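Local coordinates for protein SusD homolog (Bacteroides thetaiotaomicron, PDB 4MRU) that probably binds mucin O-glycans at the cell surface as a SusD-type outer membrane lipoprotein, handing them on for uptake, at residues V155-R158 / M159-E162; F198-S201 / L202-R205. All coordinates share one frame; numbering follows the deposited sequence. Where two conformers were deposited one is given.

Contact 1 (V155-R158 / M159-E162); sequences VYMR and MFQE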
loop_
_atom_site.group_PDB
_atom_site.type_symbol
_atom_site.label_atom_id
_atom_site.label_comp_id
_atom_site.label_asym_id
_atom_site.label_seq_id
_atom_site.Cartn_x
_atom_site.Cartn_y
_atom_site.Cartn_z
ATOM N N VAL A 155 -17.639 1.409 -6.365
ATOM C CA VAL A 155 -17.062 1.326 -5.031
ATOM C C VAL A 155 -16.440 2.665 -4.604
ATOM O O VAL A 155 -16.712 3.135 -3.496
ATOM C CB VAL A 155 -16.029 0.216 -4.911
ATOM C CG1 VAL A 155 -15.425 0.223 -3.527
ATOM C CG2 VAL A 155 -16.691 -1.134 -5.143
ATOM N N TYR A 156 -15.575 3.251 -5.446
ATOM C CA TYR A 156 -14.918 4.521 -5.109
ATOM C C TYR A 156 -15.950 5.623 -4.877
ATOM O O TYR A 156 -15.874 6.355 -3.893
ATOM C CB TYR A 156 -13.927 4.912 -6.201
ATOM C CG TYR A 156 -12.517 4.508 -5.902
ATOM C CD1 TYR A 156 -12.062 3.202 -6.119
ATOM C CD2 TYR A 156 -11.609 5.423 -5.369
ATOM C CE1 TYR A 156 -10.742 2.865 -5.820
ATOM C CE2 TYR A 156 -10.314 5.063 -5.042
ATOM C CZ TYR A 156 -9.887 3.781 -5.261
ATOM O OH TYR A 156 -8.565 3.449 -4.969
HETATM N N MSE A 157 -16.972 5.714 -5.711
HETATM C CA MSE A 157 -17.924 6.832 -5.553
HETATM C C MSE A 157 -18.713 6.664 -4.255
HETATM O O MSE A 157 -19.002 7.652 -3.555
HETATM C CB MSE A 157 -18.824 6.928 -6.770
HETATM C CG MSE A 157 -18.052 7.391 -8.028
HETATM SE SE MSE A 157 -16.373 8.429 -7.773
HETATM C CE MSE A 157 -15.434 7.195 -8.976
ATOM N N ARG A 158 -19.049 5.431 -3.895
ATOM C CA ARG A 158 -19.761 5.171 -2.670
ATOM C C ARG A 158 -18.866 5.446 -1.464
ATOM O O ARG A 158 -19.294 6.071 -0.507
ATOM C CB ARG A 158 -20.332 3.730 -2.661
ATOM C CG ARG A 158 -21.100 3.367 -1.379
ATOM C CD ARG A 158 -22.332 4.237 -1.138
ATOM N NE ARG A 158 -23.469 3.741 -1.885
ATOM C CZ ARG A 158 -24.356 2.866 -1.413
ATOM N NH1 ARG A 158 -24.263 2.396 -0.173
ATOM N NH2 ARG A 158 -25.349 2.456 -2.185
HETATM N N MSE A 159 -17.598 5.038 -1.520
HETATM C CA MSE A 159 -16.646 5.383 -0.470
HETATM C C MSE A 159 -16.526 6.886 -0.288
HETATM O O MSE A 159 -16.506 7.382 0.844
HETATM C CB MSE A 159 -15.254 4.754 -0.785
HETATM C CG MSE A 159 -15.324 3.235 -0.639
HETATM SE SE MSE A 159 -13.541 2.524 -1.132
HETATM C CE MSE A 159 -13.823 0.797 -0.327
ATOM N N PHE A 160 -16.429 7.638 -1.376
ATOM C CA PHE A 160 -16.321 9.073 -1.234
ATOM C C PHE A 160 -17.566 9.630 -0.531
ATOM O O PHE A 160 -17.445 10.486 0.353
ATOM C CB PHE A 160 -16.139 9.789 -2.565
ATOM C CG PHE A 160 -14.749 9.674 -3.142
ATOM C CD1 PHE A 160 -13.642 10.074 -2.422
ATOM C CD2 PHE A 160 -14.572 9.215 -4.430
ATOM C CE1 PHE A 160 -12.368 9.998 -2.974
ATOM C CE2 PHE A 160 -13.300 9.171 -5.006
ATOM C CZ PHE A 160 -12.201 9.548 -4.276
ATOM N N GLN A 161 -18.738 9.115 -0.891
ATOM C CA GLN A 161 -19.971 9.539 -0.242
ATOM C C GLN A 161 -19.952 9.176 1.244
ATOM O O GLN A 161 -20.251 10.011 2.114
ATOM C CB GLN A 161 -21.159 8.918 -0.973
ATOM C CG GLN A 161 -22.547 9.320 -0.518
ATOM C CD GLN A 161 -23.598 8.430 -1.175
ATOM O OE1 GLN A 161 -23.398 7.904 -2.287
ATOM N NE2 GLN A 161 -24.689 8.205 -0.474
ATOM N N GLU A 162 -19.499 7.974 1.562
ATOM C CA GLU A 162 -19.400 7.560 2.971
ATOM C C GLU A 162 -18.341 8.346 3.780
ATOM O O GLU A 162 -18.567 8.659 4.963
ATOM C CB GLU A 162 -19.125 6.054 3.055
ATOM C CG GLU A 162 -20.287 5.214 2.521
ATOM C CD GLU A 162 -19.952 3.754 2.359
ATOM O OE1 GLU A 162 -18.732 3.412 2.280
ATOM O OE2 GLU A 162 -20.918 2.947 2.253
HETATM O O HOH W 1 -22.826 6.071 -4.344
#
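Arg-158 and Glu-162, one helical turn apart, carry opposite charges that do not pair directly: NH1 of Arg-158 stays 4.2 Å from OE2 of Glu-162, and the guanidinium and carboxylate planes stand 77° apart. The carboxylate is spoken for by other residues, OE2 in a salt bridge with Arg-114 and OE1 in a hydrogen bond with Tyr-130. Arg-158 reaches Gln-161 through water instead: the water donates to OE1 of Gln-161 at 2.8 Å and lies in the guanidinium plane, where it takes a weak bond from NE of Arg-158. With CG anti to the backbone N (chi1 180°), Arg-158 sets this atom 3.7 Å from Glu-162 OE2; bends at chi2 and chi3 then carry the guanidinium to where its edge faces that oxygen. Along the backbone, N-H groups of residues 159 to 162 bond the carbonyls of residues 155 to 158 in turn, the Glu-162 N to Arg-158 O bond measuring 2.8 Å. On the buried side, Met-159 (a selenomethionine) lays CE alongside Val-155 CG1 at 3.6 Å, its SE above the face of the Tyr-156 ring, 5.3 Å from the centroid, a distant Met-aromatic contact. The Tyr-156 hydroxyl is satisfied by Asp-123 of helix 104-125. This is i to i+3 and i to i+4 side-chain packing on an amphipathic helix of the TPR-like helical fold of SusD proteins.

Contact 2 (F198-S201 / L202-R205); sequences FLHS and LQLR. With EDO (1,2-ethanediol), chain E; EDO (1,2-ethanediol), chain F.
A small polar pocket beside helix 192-209, occupied by a 1,2-ethanediol probably from the crystallisation liquor, is lined by His-200 and Gln-203. The Gln-203 amide grips both ends of the diol: OE1 accepts from O2 of the chain E diol at 2.6 Å, and NE2 donates to its O1 at 2.9 Å. OE1 also lies in the plane of the His-200 imidazole, at its edge, 3.2 Å from CD2, with ring and amide planes 25° apart. The ring is fixed by ND1 bonding Gly-230 O and NE2 bonding Asp-167 of helix 152-173. Leu-199, its CG opposite the backbone N (chi1 -175°), crosses the glutamine with CD2 3.5 Å from Gln-203 CD. Replacing Gln-203 with a leucine would probably leave both diol hydroxyls without their amide partners and put an apolar branch against the imidazole edge. In this TPR-like helical fold the helix is buried between neighbours: Leu-199 and Leu-202 face helix 104-125, Leu-204 faces helix 327-339. Arg-205 is held by a salt bridge from NE to Glu-329, while NH1 donates to O1 of the chain F diol at 2.9 Å and NH2 to its O2 at 3.1 Å.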
loop_
_atom_site.group_PDB
_atom_site.type_symbol
_atom_site.label_atom_id
_atom_site.label_comp_id
_atom_site.label_asym_id
_atom_site.label_seq_id
_atom_site.Cartn_x
_atom_site.Cartn_y
_atom_site.Cartn_z
ATOM N N PHE A 198 -6.866 12.264 9.235
ATOM C CA PHE A 198 -6.647 11.009 8.532
ATOM C C PHE A 198 -7.687 10.836 7.424
ATOM O O PHE A 198 -7.359 10.438 6.295
ATOM C CB PHE A 198 -6.692 9.807 9.480
ATOM C CG PHE A 198 -6.756 8.516 8.776
ATOM C CD1 PHE A 198 -5.626 8.017 8.137
ATOM C CD2 PHE A 198 -7.933 7.803 8.710
ATOM C CE1 PHE A 198 -5.676 6.817 7.450
ATOM C CE2 PHE A 198 -7.988 6.615 8.018
ATOM C CZ PHE A 198 -6.849 6.113 7.412
ATOM N N LEU A 199 -8.937 11.073 7.756
ATOM C CA LEU A 199 -10.005 10.926 6.740
ATOM C C LEU A 199 -9.741 11.780 5.512
ATOM O O LEU A 199 -9.898 11.329 4.372
ATOM C CB LEU A 199 -11.348 11.289 7.364
ATOM C CG LEU A 199 -12.632 11.123 6.584
ATOM C CD1 LEU A 199 -13.769 10.910 7.577
ATOM C CD2 LEU A 199 -12.902 12.324 5.706
ATOM N N HIS A 200 -9.350 13.026 5.739
ATOM C CA HIS A 200 -9.008 13.923 4.612
ATOM C C HIS A 200 -7.790 13.450 3.811
ATOM O O HIS A 200 -7.722 13.625 2.592
ATOM C CB HIS A 200 -8.802 15.330 5.122
ATOM C CG HIS A 200 -10.006 15.891 5.803
ATOM N ND1 HIS A 200 -9.922 16.707 6.921
ATOM C CD2 HIS A 200 -11.323 15.681 5.589
ATOM C CE1 HIS A 200 -11.143 17.029 7.307
ATOM N NE2 HIS A 200 -12.006 16.390 6.538
ATOM N N SER A 201 -6.820 12.878 4.501
ATOM C CA SER A 201 -5.657 12.329 3.856
ATOM C C SER A 201 -6.048 11.112 2.962
ATOM O O SER A 201 -5.577 10.978 1.872
ATOM C CB SER A 201 -4.608 11.941 4.905
ATOM O OG SER A 201 -4.308 13.051 5.751
ATOM N N LEU A 202 -6.933 10.264 3.457
ATOM C CA LEU A 202 -7.425 9.138 2.668
ATOM C C LEU A 202 -8.206 9.622 1.458
ATOM O O LEU A 202 -8.060 9.045 0.379
ATOM C CB LEU A 202 -8.320 8.266 3.513
ATOM C CG LEU A 202 -8.856 6.958 2.939
ATOM C CD1 LEU A 202 -7.721 6.076 2.463
ATOM C CD2 LEU A 202 -9.699 6.247 3.994
ATOM N N GLN A 203 -9.044 10.655 1.625
ATOM C CA GLN A 203 -9.735 11.261 0.476
ATOM C C GLN A 203 -8.725 11.751 -0.570
ATOM O O GLN A 203 -8.926 11.563 -1.764
ATOM C CB GLN A 203 -10.606 12.422 0.887
ATOM C CG GLN A 203 -11.828 12.068 1.707
ATOM C CD GLN A 203 -12.491 13.312 2.325
ATOM O OE1 GLN A 203 -11.819 14.223 2.825
ATOM N NE2 GLN A 203 -13.824 13.345 2.281
ATOM N N LEU A 204 -7.644 12.356 -0.117
ATOM C CA LEU A 204 -6.587 12.817 -1.007
ATOM C C LEU A 204 -5.925 11.655 -1.773
ATOM O O LEU A 204 -5.712 11.727 -2.977
ATOM C CB LEU A 204 -5.544 13.585 -0.198
ATOM C CG LEU A 204 -4.318 14.104 -0.956
ATOM C CD1 LEU A 204 -4.732 15.019 -2.098
ATOM C CD2 LEU A 204 -3.393 14.827 -0.003
ATOM N N ARG A 205 -5.597 10.591 -1.049
ATOM C CA ARG A 205 -4.989 9.417 -1.658
ATOM C C ARG A 205 -5.898 8.826 -2.743
ATOM O O ARG A 205 -5.474 8.557 -3.836
ATOM C CB ARG A 205 -4.738 8.359 -0.595
ATOM C CG ARG A 205 -4.112 7.103 -1.140
ATOM C CD ARG A 205 -4.267 5.924 -0.168
ATOM N NE ARG A 205 -3.156 5.860 0.771
ATOM C CZ ARG A 205 -3.079 4.972 1.762
ATOM N NH1 ARG A 205 -4.066 4.096 1.941
ATOM N NH2 ARG A 205 -2.024 4.969 2.568
HETATM C C1 EDO E . -15.080 16.684 3.000
HETATM O O1 EDO E . -15.065 15.484 3.772
HETATM C C2 EDO E . -13.734 17.354 3.144
HETATM O O2 EDO E . -12.840 16.612 2.324
HETATM C C1 EDO F . -4.374 2.288 4.771
HETATM O O1 EDO F . -4.446 1.664 3.485
HETATM C C2 EDO F . -3.050 1.845 5.289
HETATM O O2 EDO F . -2.129 2.420 4.378
#

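How the contacts relate
Contact 1 lies on helix 152-173 and contact 2 on helix 192-209, the next helix along the chain, so the two come in series, the first closing before the second opens. Their centres are about 13 Å apart, and they meet by packing where Phe-160 CE1 comes 4.0 Å from Gln-203 O. Helix 104-125 borders both, touching Tyr-156 and Met-159 from contact 1 and Phe-198 and Leu-202 from contact 2. Met-206, just past contact 2, packs on Tyr-156, Met-159 and Phe-160. The three helices thus share side-chain interfaces within the SusD family region. Both contacts lie on the same side of the chain's centre, away from the magnesium-binding residue Asn-373.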